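Local atomic coordinates of EH1AB1 (Metagenome, PDB entry 6I8F), a protein that hydrolyses esters, probably through a serine nucleophile in an alpha/beta-hydrolase fold like that of related esterases. Residues Met15-Thr20 / Leu309-Lys314; Phe81-Pro86 / Arg125-Ser130; Asp207-Ser212 / Pro250-Asp255. All coordinates share one frame; numbering follows the deposited sequence.

How the interactions relate
The three contacts lie far apart on one alpha/beta-hydrolase fold. Interaction 1 joins the first helix of the modelled chain, 18-32, to the start of the last one, 310-327, and both other contacts fall between its segments in sequence. Interaction 2 pairs strands 78-85 and 127-132 of the central mixed sheet. Interaction 3 follows it along the chain and joins two loops, one after strand 198-202 and one before strand 262-267. Interaction 2 thus lies within the sheet, while 1 and 3 tie peripheral helices and loops together around it. Centres of interactions 1 and 2 are about 26 Å apart; those of 2 and 3, about 31 Å apart, lie on opposite sides of the chain's centre.

Interaction 1: Met15-Thr20 / Leu309-Lys314; sequences MLLPET and LSQGLK
L17, at the N-cap position of helix 18-32, touches Q311 with one methyl: CD1 of L17 lies 3.5 Å from CG of Q311. The two side chains cross at about a right angle, and the methyl meets the aliphatic part of Q311, its CG and then its CD. The amide oxygen OE1 of Q311 goes to another partner, NZ of K289 of the second subunit.

E19, in the first turn of the helix, carries the polar part of the contact. Its CG sits between the backbone N and the carbonyl carbon (chi1 66°), and the chain then runs extended to place the carboxylate before the first turn of helix 310-327. OE1 of E19 accepts from N of S310 at 2.9 Å, met on the syn side but 31° out of the carboxylate plane. OE2 of E19 takes N of Q311 at 3.0 Å on its syn lone pair, a straighter bond with an N-H...O angle of 163°. One carboxylate thus receives two successive N-H groups at a helix start, where a negative charge would probably be stabilised by the helix dipole. The carboxylate thereby ties the first helix of the modelled chain to the last, beside the alpha/beta-hydrolase core. CG of Q311 also comes within 3.2 Å of OE2 of E19.

L309 covers the backbone of E19, its CD2 lying 3.5 Å from O of E19. The same methyl is 3.9 Å from CA of T20, whose OG1 is hydrogen-bonded to O of G297.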
ATOM      1  N   MET A  15      -0.617   9.948 -21.661  1.00 56.58           N
ATOM      2  CA  MET A  15      -0.407   9.678 -20.200  1.00 57.35           C
ATOM      3  C   MET A  15      -1.724   9.292 -19.501  1.00 49.77           C
ATOM      4  O   MET A  15      -1.706   8.480 -18.583  1.00 47.00           O
ATOM      5  CB  MET A  15       0.200  10.898 -19.502  1.00 66.49           C
ATOM      6  CG  MET A  15      -0.703  12.115 -19.490  1.00 73.98           C
ATOM      7  SD  MET A  15      -0.065  13.441 -18.451  1.00 93.53           S
ATOM      8  CE  MET A  15      -0.234  12.682 -16.837  1.00 90.96           C
ATOM      9  N   LEU A  16      -2.851   9.888 -19.915  1.00 41.30           N
ATOM     10  CA  LEU A  16      -4.151   9.669 -19.278  1.00 38.53           C
ATOM     11  C   LEU A  16      -4.741   8.341 -19.751  1.00 37.28           C
ATOM     12  O   LEU A  16      -4.622   7.987 -20.925  1.00 34.68           O
ATOM     13  CB  LEU A  16      -5.101  10.813 -19.635  1.00 39.05           C
ATOM     14  CG  LEU A  16      -4.660  12.199 -19.182  1.00 38.68           C
ATOM     15  CD1 LEU A  16      -5.391  13.281 -19.959  1.00 39.00           C
ATOM     16  CD2 LEU A  16      -4.881  12.354 -17.688  1.00 39.65           C
ATOM     17  N   LEU A  17      -5.393   7.628 -18.828  1.00 31.71           N
ATOM     18  CA  LEU A  17      -6.112   6.423 -19.166  1.00 30.77           C
ATOM     19  C   LEU A  17      -7.314   6.778 -20.037  1.00 29.75           C
ATOM     20  O   LEU A  17      -7.884   7.861 -19.917  1.00 29.86           O
ATOM     21  CB  LEU A  17      -6.571   5.720 -17.886  1.00 30.64           C
ATOM     22  CG  LEU A  17      -5.473   5.141 -16.999  1.00 30.47           C
ATOM     23  CD1 LEU A  17      -6.045   4.758 -15.638  1.00 30.49           C
ATOM     24  CD2 LEU A  17      -4.830   3.936 -17.668  1.00 30.98           C
ATOM     25  N   PRO A  18      -7.761   5.856 -20.915  1.00 29.84           N
ATOM     26  CA  PRO A  18      -8.977   6.063 -21.700  1.00 29.80           C
ATOM     27  C   PRO A  18     -10.176   6.593 -20.895  1.00 28.50           C
ATOM     28  O   PRO A  18     -10.786   7.585 -21.305  1.00 28.26           O
ATOM     29  CB  PRO A  18      -9.266   4.663 -22.261  1.00 30.04           C
ATOM     30  CG  PRO A  18      -7.899   4.033 -22.392  1.00 31.87           C
ATOM     31  CD  PRO A  18      -7.102   4.575 -21.219  1.00 30.90           C
ATOM     32  N   GLU A  19     -10.506   5.947 -19.764  1.00 27.47           N
ATOM     33  CA  GLU A  19     -11.688   6.354 -18.958  1.00 26.22           C
ATOM     34  C   GLU A  19     -11.519   7.799 -18.467  1.00 24.49           C
ATOM     35  O   GLU A  19     -12.485   8.550 -18.364  1.00 24.55           O
ATOM     36  CB  GLU A  19     -11.948   5.382 -17.800  1.00 26.75           C
ATOM     37  CG  GLU A  19     -10.864   5.362 -16.716  1.00 26.13           C
ATOM     38  CD  GLU A  19     -11.206   4.513 -15.498  1.00 26.64           C
ATOM     39  OE1 GLU A  19     -12.115   3.658 -15.619  1.00 27.62           O
ATOM     40  OE2 GLU A  19     -10.599   4.740 -14.413  1.00 24.47           O
ATOM     41  N   THR A  20     -10.281   8.189 -18.165  1.00 23.53           N
ATOM     42  CA  THR A  20      -9.983   9.532 -17.704  1.00 24.50           C
ATOM     43  C   THR A  20     -10.239  10.542 -18.834  1.00 24.92           C
ATOM     44  O   THR A  20     -10.965  11.515 -18.651  1.00 24.84           O
ATOM     45  CB  THR A  20      -8.544   9.645 -17.177  1.00 23.49           C
ATOM     46  OG1 THR A  20      -8.273   8.553 -16.294  1.00 22.04           O
ATOM     47  CG2 THR A  20      -8.310  10.956 -16.463  1.00 23.42           C
ATOM     48  N   LEU A 309     -15.028   6.500 -13.302  1.00 23.89           N
ATOM     49  CA  LEU A 309     -13.631   6.058 -13.223  1.00 23.26           C
ATOM     50  C   LEU A 309     -13.535   4.790 -12.360  1.00 24.24           C
ATOM     51  O   LEU A 309     -13.591   4.836 -11.124  1.00 24.11           O
ATOM     52  CB  LEU A 309     -12.756   7.192 -12.672  1.00 22.99           C
ATOM     53  CG  LEU A 309     -12.811   8.518 -13.435  1.00 23.70           C
ATOM     54  CD1 LEU A 309     -11.930   9.570 -12.782  1.00 23.25           C
ATOM     55  CD2 LEU A 309     -12.421   8.335 -14.896  1.00 24.15           C
ATOM     56  N   SER A 310     -13.361   3.654 -13.042  1.00 24.59           N
ATOM     57  CA  SER A 310     -13.109   2.360 -12.424  1.00 25.26           C
ATOM     58  C   SER A 310     -11.884   2.394 -11.506  1.00 22.88           C
ATOM     59  O   SER A 310     -11.829   1.628 -10.547  1.00 22.18           O
ATOM     60  CB  SER A 310     -12.901   1.318 -13.481  1.00 28.44           C
ATOM     61  OG  SER A 310     -14.145   1.016 -14.066  1.00 38.85           O
ATOM     62  N   GLN A 311     -10.880   3.209 -11.861  1.00 21.04           N
ATOM     63  CA  GLN A 311      -9.659   3.300 -11.076  1.00 20.38           C
ATOM     64  C   GLN A 311     -10.047   3.707  -9.648  1.00 18.90           C
ATOM     65  O   GLN A 311      -9.415   3.298  -8.673  1.00 18.11           O
ATOM     66  CB  GLN A 311      -8.677   4.295 -11.705  1.00 20.91           C
ATOM     67  CG  GLN A 311      -7.913   3.749 -12.901  1.00 21.50           C
ATOM     68  CD  GLN A 311      -6.970   2.636 -12.515  1.00 22.75           C
ATOM     69  OE1 GLN A 311      -6.020   2.827 -11.762  1.00 25.35           O
ATOM     70  NE2 GLN A 311      -7.250   1.444 -13.006  1.00 23.85           N
ATOM     71  N   GLY A 312     -11.120   4.504  -9.545  1.00 17.76           N
ATOM     72  CA  GLY A 312     -11.643   4.956  -8.274  1.00 16.91           C
ATOM     73  C   GLY A 312     -12.074   3.799  -7.387  1.00 16.67           C
ATOM     74  O   GLY A 312     -11.846   3.818  -6.179  1.00 16.96           O
ATOM     75  N   LEU A 313     -12.698   2.777  -7.981  1.00 16.74           N
ATOM     76  CA  LEU A 313     -13.132   1.611  -7.208  1.00 18.28           C
ATOM     77  C   LEU A 313     -11.915   0.775  -6.781  1.00 18.62           C
ATOM     78  O   LEU A 313     -11.887   0.250  -5.673  1.00 18.92           O
ATOM     79  CB  LEU A 313     -14.107   0.774  -8.036  1.00 18.62           C
ATOM     80  CG  LEU A 313     -15.422   1.465  -8.389  1.00 19.07           C
ATOM     81  CD1 LEU A 313     -16.248   0.574  -9.305  1.00 19.44           C
ATOM     82  CD2 LEU A 313     -16.221   1.831  -7.141  1.00 19.15           C
ATOM     83  N   LYS A 314     -10.927   0.649  -7.671  1.00 18.90           N
ATOM     84  CA  LYS A 314      -9.675  -0.022  -7.338  1.00 20.94           C
ATOM     85  C   LYS A 314      -9.001   0.698  -6.161  1.00 19.35           C
ATOM     86  O   LYS A 314      -8.557   0.033  -5.242  1.00 18.04           O
ATOM     87  CB  LYS A 314      -8.759  -0.092  -8.561  1.00 24.34           C
ATOM     88  CG  LYS A 314      -9.300  -0.935  -9.707  1.00 28.89           C
ATOM     89  CD  LYS A 314      -8.597  -2.265  -9.883  1.00 35.52           C
ATOM     90  CE  LYS A 314      -9.478  -3.322 -10.522  1.00 39.01           C
ATOM     91  NZ  LYS A 314      -9.978  -2.869 -11.845  1.00 42.59           N
TER

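Interaction 2: Phe81-Pro86 / Arg125-Ser130; sequences FRRYRP and RCQVIS
The carbonyl oxygen of V128 accepts the shortest bond of the contact, from N of Y84 at 2.7 Å, with the donor nearly along the C=O axis. CA of R83 adds a CA-H...O contact to the same oxygen, and CD1 of Y84 comes within 3.4 Å of O of V128, near the plane of the ring at its edge. The return bond, from N of V128 to O of Y84, is 3.1 Å, and a second reciprocal pair joins R82 with S130. R82-S130 and Y84-V128 are therefore hydrogen-bonded antiparallel pairs, and R83-I129 between them is a non-hydrogen-bonded one; the strand axes run at 165°. This is the seam where strand 78-85 joins strand 127-132, a parallel neighbour of strand 94-100 in the central sheet of the alpha/beta-hydrolase fold.

On the face carrying R83 and I129, the two side chains lie side by side. Chi3 (-73°) bends the R83 chain at NE; NH1 of R83 donates to OE1 of Q127 at 2.9 Å, in the carbonyl plane on a lone pair, the two flat groups 56° apart. NH2 of R83 binds a glycerol, probably from the crystallisation liquor. NE2 of Q127 is held by O of F162 and OG1 of T96. An alanine in place of R83 would probably leave OE1 of Q127 without this donor and uncover one flank of I129.

R82, Y84, V128 and S130 share the other face, the guanidinium of R82 going to E111 and D114; OH of Y84 also bonds D114. CE1 of Y84 meets CB of S130 at 4.0 Å, edge-on to the ring, and a water bridges the hydroxyls, donating to OH of Y84 and lying 2.7 Å from OG of S130. Beyond the last paired residues, CG of P86 packs 3.7 Å from C of R125.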
ATOM      1  N   PHE A  81     -23.340  12.941  11.782  1.00 20.42           N
ATOM      2  CA  PHE A  81     -22.525  11.832  11.317  1.00 20.71           C
ATOM      3  C   PHE A  81     -23.435  10.771  10.692  1.00 20.48           C
ATOM      4  O   PHE A  81     -24.652  10.727  10.949  1.00 18.10           O
ATOM      5  CB  PHE A  81     -21.710  11.254  12.471  1.00 21.19           C
ATOM      6  CG  PHE A  81     -22.557  10.748  13.609  1.00 21.99           C
ATOM      7  CD1 PHE A  81     -23.141   9.491  13.546  1.00 22.56           C
ATOM      8  CD2 PHE A  81     -22.799  11.540  14.719  1.00 21.89           C
ATOM      9  CE1 PHE A  81     -23.945   9.034  14.582  1.00 23.62           C
ATOM     10  CE2 PHE A  81     -23.588  11.074  15.762  1.00 23.41           C
ATOM     11  CZ  PHE A  81     -24.168   9.823  15.687  1.00 23.21           C
ATOM     12  N   ARG A  82     -22.820   9.903   9.885  1.00 19.01           N
ATOM     13  CA  ARG A  82     -23.481   8.715   9.399  1.00 18.78           C
ATOM     14  C   ARG A  82     -22.533   7.527   9.593  1.00 18.83           C
ATOM     15  O   ARG A  82     -21.383   7.575   9.176  1.00 18.73           O
ATOM     16  CB  ARG A  82     -23.918   8.922   7.951  1.00 18.81           C
ATOM     17  CG  ARG A  82     -24.509   7.673   7.316  1.00 19.27           C
ATOM     18  CD  ARG A  82     -25.089   7.970   5.961  1.00 19.45           C
ATOM     19  NE  ARG A  82     -26.170   8.937   6.024  1.00 19.16           N
ATOM     20  CZ  ARG A  82     -26.611   9.623   4.975  1.00 19.23           C
ATOM     21  NH1 ARG A  82     -26.170   9.334   3.763  1.00 18.99           N
ATOM     22  NH2 ARG A  82     -27.468  10.615   5.145  1.00 18.51           N
ATOM     23  N   ARG A  83     -23.013   6.502  10.295  1.00 19.49           N
ATOM     24  CA  ARG A  83     -22.240   5.303  10.578  1.00 21.13           C
ATOM     25  C   ARG A  83     -22.649   4.215   9.590  1.00 21.00           C
ATOM     26  O   ARG A  83     -23.844   4.027   9.317  1.00 19.45           O
ATOM     27  CB  ARG A  83     -22.463   4.779  12.000  1.00 22.78           C
ATOM     28  CG  ARG A  83     -22.381   5.850  13.074  1.00 25.77           C
ATOM     29  CD  ARG A  83     -22.125   5.254  14.440  1.00 28.63           C
ATOM     30  NE  ARG A  83     -23.299   4.589  14.969  1.00 31.49           N
ATOM     31  CZ  ARG A  83     -23.282   3.509  15.741  1.00 34.17           C
ATOM     32  NH1 ARG A  83     -22.217   2.721  15.778  1.00 34.41           N
ATOM     33  NH2 ARG A  83     -24.345   3.216  16.465  1.00 33.67           N
ATOM     34  N   TYR A  84     -21.636   3.523   9.061  1.00 19.16           N
ATOM     35  CA  TYR A  84     -21.824   2.423   8.157  1.00 19.80           C
ATOM     36  C   TYR A  84     -21.217   1.157   8.774  1.00 20.06           C
ATOM     37  O   TYR A  84     -20.019   1.122   9.075  1.00 19.34           O
ATOM     38  CB  TYR A  84     -21.141   2.711   6.824  1.00 19.18           C
ATOM     39  CG  TYR A  84     -21.516   4.004   6.151  1.00 19.23           C
ATOM     40  CD1 TYR A  84     -20.872   5.198   6.458  1.00 19.89           C
ATOM     41  CD2 TYR A  84     -22.467   4.024   5.144  1.00 18.87           C
ATOM     42  CE1 TYR A  84     -21.182   6.379   5.797  1.00 18.77           C
ATOM     43  CE2 TYR A  84     -22.789   5.196   4.480  1.00 18.61           C
ATOM     44  CZ  TYR A  84     -22.139   6.376   4.796  1.00 18.48           C
ATOM     45  OH  TYR A  84     -22.459   7.523   4.122  1.00 18.42           O
ATOM     46  N   ARG A  85     -22.058   0.141   8.977  1.00 21.02           N
ATOM     47  CA  ARG A  85     -21.621  -1.142   9.499  1.00 21.99           C
ATOM     48  C   ARG A  85     -21.359  -2.057   8.311  1.00 20.84           C
ATOM     49  O   ARG A  85     -22.238  -2.224   7.464  1.00 20.93           O
ATOM     50  CB  ARG A  85     -22.681  -1.699  10.452  1.00 25.28           C
ATOM     51  CG  ARG A  85     -22.305  -3.027  11.089  1.00 29.96           C
ATOM     52  CD  ARG A  85     -23.154  -3.341  12.305  1.00 31.00           C
ATOM     53  NE  ARG A  85     -22.581  -4.474  12.989  1.00 34.31           N
ATOM     54  CZ  ARG A  85     -21.697  -4.422  13.983  1.00 32.91           C
ATOM     55  NH1 ARG A  85     -21.480  -3.305  14.660  1.00 30.55           N
ATOM     56  NH2 ARG A  85     -21.049  -5.529  14.300  1.00 32.39           N
ATOM     57  N   PRO A  86     -20.155  -2.664   8.204  1.00 20.57           N
ATOM     58  CA  PRO A  86     -19.826  -3.528   7.070  1.00 21.37           C
ATOM     59  C   PRO A  86     -20.710  -4.787   7.010  1.00 23.05           C
ATOM     60  O   PRO A  86     -21.041  -5.358   8.046  1.00 22.20           O
ATOM     61  CB  PRO A  86     -18.358  -3.929   7.296  1.00 21.13           C
ATOM     62  CG  PRO A  86     -18.081  -3.644   8.761  1.00 20.76           C
ATOM     63  CD  PRO A  86     -19.071  -2.589   9.198  1.00 20.22           C
ATOM     64  N   ARG A 125     -13.922  -4.175   6.261  1.00 20.83           N
ATOM     65  CA  ARG A 125     -14.550  -4.830   7.422  1.00 22.87           C
ATOM     66  C   ARG A 125     -14.440  -3.916   8.646  1.00 22.41           C
ATOM     67  O   ARG A 125     -14.500  -4.387   9.793  1.00 23.82           O
ATOM     68  CB  ARG A 125     -13.920  -6.194   7.724  1.00 26.19           C
ATOM     69  CG  ARG A 125     -13.874  -7.155   6.541  1.00 31.11           C
ATOM     70  CD  ARG A 125     -13.389  -8.526   6.994  1.00 38.80           C
ATOM     71  NE  ARG A 125     -13.163  -9.459   5.898  1.00 45.64           N
ATOM     72  CZ  ARG A 125     -12.558 -10.645   5.996  1.00 47.09           C
ATOM     73  NH1 ARG A 125     -11.752 -10.929   7.009  1.00 42.74           N
ATOM     74  NH2 ARG A 125     -12.768 -11.546   5.055  1.00 51.80           N
ATOM     75  N   CYS A 126     -14.283  -2.611   8.395  1.00 20.64           N
ATOM     76  CA  CYS A 126     -14.246  -1.593   9.431  1.00 19.97           C
ATOM     77  C   CYS A 126     -15.531  -0.765   9.366  1.00 19.04           C
ATOM     78  O   CYS A 126     -16.038  -0.513   8.287  1.00 17.26           O
ATOM     79  CB  CYS A 126     -13.055  -0.659   9.255  1.00 20.98           C
ATOM     80  SG  CYS A 126     -11.449  -1.464   9.483  1.00 21.82           S
ATOM     81  N   GLN A 127     -16.048  -0.365  10.534  1.00 18.85           N
ATOM     82  CA  GLN A 127     -17.065   0.680  10.601  1.00 18.81           C
ATOM     83  C   GLN A 127     -16.497   1.951   9.952  1.00 17.63           C
ATOM     84  O   GLN A 127     -15.332   2.248  10.155  1.00 17.51           O
ATOM     85  CB  GLN A 127     -17.446   0.957  12.057  1.00 18.95           C
ATOM     86  CG  GLN A 127     -18.443   2.100  12.192  1.00 20.20           C
ATOM     87  CD  GLN A 127     -19.045   2.228  13.570  1.00 21.57           C
ATOM     88  OE1 GLN A 127     -20.249   2.427  13.702  1.00 24.70           O
ATOM     89  NE2 GLN A 127     -18.214   2.165  14.600  1.00 19.06           N
ATOM     90  N   VAL A 128     -17.313   2.669   9.171  1.00 18.13           N
ATOM     91  CA  VAL A 128     -16.985   4.038   8.721  1.00 17.42           C
ATOM     92  C   VAL A 128     -17.998   5.015   9.340  1.00 18.16           C
ATOM     93  O   VAL A 128     -19.213   4.746   9.418  1.00 18.17           O
ATOM     94  CB  VAL A 128     -16.940   4.157   7.185  1.00 17.84           C
ATOM     95  CG1 VAL A 128     -16.618   5.575   6.725  1.00 17.47           C
ATOM     96  CG2 VAL A 128     -15.943   3.174   6.584  1.00 18.48           C
ATOM     97  N   ILE A 129     -17.479   6.149   9.819  1.00 17.38           N
ATOM     98  CA  ILE A 129     -18.304   7.236  10.328  1.00 17.14           C
ATOM     99  C   ILE A 129     -17.933   8.499   9.564  1.00 16.57           C
ATOM    100  O   ILE A 129     -16.870   9.056   9.807  1.00 15.53           O
ATOM    101  CB  ILE A 129     -18.141   7.430  11.843  1.00 16.67           C
ATOM    102  CG1 ILE A 129     -18.431   6.138  12.606  1.00 16.83           C
ATOM    103  CG2 ILE A 129     -19.032   8.572  12.318  1.00 17.36           C
ATOM    104  CD1 ILE A 129     -18.157   6.224  14.096  1.00 16.98           C
ATOM    105  N   SER A 130     -18.834   8.913   8.660  1.00 16.71           N
ATOM    106  CA  SER A 130     -18.664  10.091   7.814  1.00 17.20           C
ATOM    107  C   SER A 130     -19.170  11.344   8.551  1.00 18.41           C
ATOM    108  O   SER A 130     -20.235  11.324   9.172  1.00 18.70           O
ATOM    109  CB  SER A 130     -19.384   9.885   6.509  1.00 16.98           C
ATOM    110  OG  SER A 130     -19.163  10.981   5.646  1.00 16.96           O
TER
HETATM  111  O   HOH W   1     -20.502   9.858   3.523  1.00 16.81           O

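Interaction 3: Asp207-Ser212 / Pro250-Asp255; sequences DSSRES and PLLATD
Two leucines, L251 and L252, press their methyls against a polar cluster, the carboxylate of D207 with its partners S209 and R210. CD1 of L252 lies 3.5 Å from OG of S209, and its CD2 lies 3.7 Å from NH1 of R210, while L251 sends CD2 to within 3.9 Å of CB of D207. The side chains of R210 and L252 run alongside in opposite senses.

The carboxylate's bonds come from its own loop. CG of D207 is anti to the backbone N (chi1 -173°). OD1 of D207 receives two donors: OG of S209 at 2.6 Å on the syn lone pair, and N of S209 from above the carboxylate plane, which makes an Asx turn. OD2 of D207 forms a salt bridge with R210: NE of R210 donates at 2.9 Å to the syn lone pair of OD2 of D207, which lies 24° out of the guanidinium plane. A weak bond from NH1 of R210 reaches the same oxygen.

The leucines belong to a short 3-10 segment, 250-252, in the loop before strand 262-267; the polar turn belongs to the loop between strand 198-202 and helix 213-219. L251 also packs on Y279 and R282 of helix 273-285. R210 would probably offset the charge of D207, and with both oxygens accepting bonds from the loop the carboxylate is likely to be tolerated against the leucine methyls.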
ATOM      1  N   ASP A 207       0.146  21.580   1.662  1.00 23.13           N
ATOM      2  CA  ASP A 207       1.001  22.779   1.709  1.00 25.39           C
ATOM      3  C   ASP A 207       0.333  23.924   0.930  1.00 25.88           C
ATOM      4  O   ASP A 207       0.270  23.895  -0.296  1.00 24.49           O
ATOM      5  CB  ASP A 207       2.395  22.447   1.178  1.00 25.44           C
ATOM      6  CG  ASP A 207       3.426  23.559   1.327  1.00 26.74           C
ATOM      7  OD1 ASP A 207       3.117  24.575   1.999  1.00 26.51           O
ATOM      8  OD2 ASP A 207       4.534  23.399   0.755  1.00 27.17           O
ATOM      9  N   SER A 208      -0.128  24.934   1.675  1.00 27.12           N
ATOM     10  CA  SER A 208      -0.756  26.122   1.124  1.00 29.71           C
ATOM     11  C   SER A 208       0.256  27.262   0.912  1.00 32.09           C
ATOM     12  O   SER A 208      -0.120  28.349   0.454  1.00 32.89           O
ATOM     13  CB  SER A 208      -1.858  26.585   2.025  1.00 30.35           C
ATOM     14  OG  SER A 208      -2.854  25.587   2.173  1.00 31.72           O
ATOM     15  N   SER A 209       1.526  27.025   1.256  1.00 33.52           N
ATOM     16  CA  SER A 209       2.514  28.089   1.377  1.00 35.22           C
ATOM     17  C   SER A 209       3.365  28.208   0.104  1.00 37.90           C
ATOM     18  O   SER A 209       3.870  29.283  -0.189  1.00 41.38           O
ATOM     19  CB  SER A 209       3.383  27.872   2.584  1.00 33.45           C
ATOM     20  OG  SER A 209       4.319  26.843   2.326  1.00 31.93           O
ATOM     21  N   ARG A 210       3.528  27.105  -0.629  1.00 38.99           N
ATOM     22  CA  ARG A 210       4.389  27.051  -1.814  1.00 41.43           C
ATOM     23  C   ARG A 210       3.640  26.372  -2.964  1.00 40.67           C
ATOM     24  O   ARG A 210       2.695  25.615  -2.734  1.00 37.41           O
ATOM     25  CB  ARG A 210       5.677  26.273  -1.511  1.00 43.66           C
ATOM     26  CG  ARG A 210       6.489  26.811  -0.340  1.00 45.74           C
ATOM     27  CD  ARG A 210       7.639  25.891   0.035  1.00 48.84           C
ATOM     28  NE  ARG A 210       7.184  24.649   0.654  1.00 51.18           N
ATOM     29  CZ  ARG A 210       7.951  23.584   0.865  1.00 50.99           C
ATOM     30  NH1 ARG A 210       7.466  22.528   1.496  1.00 48.41           N
ATOM     31  NH2 ARG A 210       9.204  23.578   0.445  1.00 51.97           N
ATOM     32  N   GLU A 211       4.079  26.657  -4.195  1.00 42.48           N
ATOM     33  CA  GLU A 211       3.603  25.963  -5.384  1.00 46.56           C
ATOM     34  C   GLU A 211       4.643  24.920  -5.807  1.00 44.70           C
ATOM     35  O   GLU A 211       5.726  25.264  -6.268  1.00 45.70           O
ATOM     36  CB  GLU A 211       3.329  26.936  -6.534  1.00 51.24           C
ATOM     37  CG  GLU A 211       2.038  27.718  -6.372  1.00 56.83           C
ATOM     38  CD  GLU A 211       1.357  28.121  -7.669  1.00 59.54           C
ATOM     39  OE1 GLU A 211       0.515  29.040  -7.624  1.00 63.95           O
ATOM     40  OE2 GLU A 211       1.652  27.507  -8.714  1.00 61.79           O
ATOM     41  N   SER A 212       4.289  23.645  -5.637  1.00 38.92           N
ATOM     42  CA  SER A 212       5.069  22.524  -6.143  1.00 35.53           C
ATOM     43  C   SER A 212       5.122  22.562  -7.677  1.00 33.61           C
ATOM     44  O   SER A 212       4.291  23.210  -8.323  1.00 36.32           O
ATOM     45  CB  SER A 212       4.453  21.231  -5.686  1.00 34.35           C
ATOM     46  OG  SER A 212       3.223  21.019  -6.366  1.00 31.66           O
ATOM     47  N   PRO A 250       0.133  21.275   6.730  1.00 21.63           N
ATOM     48  CA  PRO A 250       0.680  20.269   7.640  1.00 20.84           C
ATOM     49  C   PRO A 250       2.030  19.688   7.186  1.00 20.26           C
ATOM     50  O   PRO A 250       2.787  19.183   8.028  1.00 20.44           O
ATOM     51  CB  PRO A 250      -0.421  19.194   7.705  1.00 21.40           C
ATOM     52  CG  PRO A 250      -1.238  19.392   6.435  1.00 21.69           C
ATOM     53  CD  PRO A 250      -1.174  20.884   6.168  1.00 21.78           C
ATOM     54  N   LEU A 251       2.341  19.779   5.887  1.00 19.72           N
ATOM     55  CA  LEU A 251       3.642  19.365   5.363  1.00 21.38           C
ATOM     56  C   LEU A 251       4.797  20.094   6.074  1.00 24.04           C
ATOM     57  O   LEU A 251       5.912  19.561   6.126  1.00 25.32           O
ATOM     58  CB  LEU A 251       3.706  19.620   3.855  1.00 21.76           C
ATOM     59  CG  LEU A 251       4.985  19.158   3.151  1.00 21.72           C
ATOM     60  CD1 LEU A 251       5.209  17.662   3.337  1.00 22.61           C
ATOM     61  CD2 LEU A 251       4.947  19.508   1.679  1.00 21.25           C
ATOM     62  N   LEU A 252       4.544  21.291   6.621  1.00 24.31           N
ATOM     63  CA  LEU A 252       5.618  22.128   7.154  1.00 25.98           C
ATOM     64  C   LEU A 252       5.901  21.813   8.624  1.00 24.59           C
ATOM     65  O   LEU A 252       6.728  22.468   9.211  1.00 25.69           O
ATOM     66  CB  LEU A 252       5.241  23.608   6.996  1.00 27.34           C
ATOM     67  CG  LEU A 252       4.890  24.054   5.577  1.00 28.88           C
ATOM     68  CD1 LEU A 252       4.518  25.529   5.554  1.00 29.19           C
ATOM     69  CD2 LEU A 252       6.039  23.796   4.615  1.00 29.97           C
ATOM     70  N   ALA A 253       5.236  20.824   9.225  1.00 24.78           N
ATOM     71  CA  ALA A 253       5.579  20.444  10.601  1.00 25.24           C
ATOM     72  C   ALA A 253       7.088  20.176  10.711  1.00 25.94           C
ATOM     73  O   ALA A 253       7.729  19.650   9.791  1.00 27.56           O
ATOM     74  CB  ALA A 253       4.782  19.248  11.049  1.00 24.76           C
ATOM     75  N   THR A 254       7.627  20.551  11.869  1.00 28.37           N
ATOM     76  CA  THR A 254       9.042  20.435  12.246  1.00 32.01           C
ATOM     77  C   THR A 254       9.433  18.970  12.449  1.00 32.40           C
ATOM     78  O   THR A 254      10.571  18.563  12.203  1.00 32.85           O
ATOM     79  CB  THR A 254       9.284  21.217  13.544  1.00 33.88           C
ATOM     80  OG1 THR A 254       9.350  22.593  13.179  1.00 41.03           O
ATOM     81  CG2 THR A 254      10.552  20.839  14.276  1.00 39.06           C
ATOM     82  N   ASP A 255       8.469  18.193  12.941  1.00 33.01           N
ATOM     83  CA  ASP A 255       8.703  16.864  13.428  1.00 34.84           C
ATOM     84  C   ASP A 255       7.481  15.989  13.098  1.00 30.95           C
ATOM     85  O   ASP A 255       6.364  16.303  13.485  1.00 30.22           O
ATOM     86  CB  ASP A 255       9.024  16.943  14.921  1.00 39.86           C
ATOM     87  CG  ASP A 255       8.883  15.620  15.639  1.00 43.93           C
ATOM     88  OD1 ASP A 255       9.539  14.653  15.206  1.00 45.07           O
ATOM     89  OD2 ASP A 255       8.098  15.571  16.605  1.00 51.11           O
TER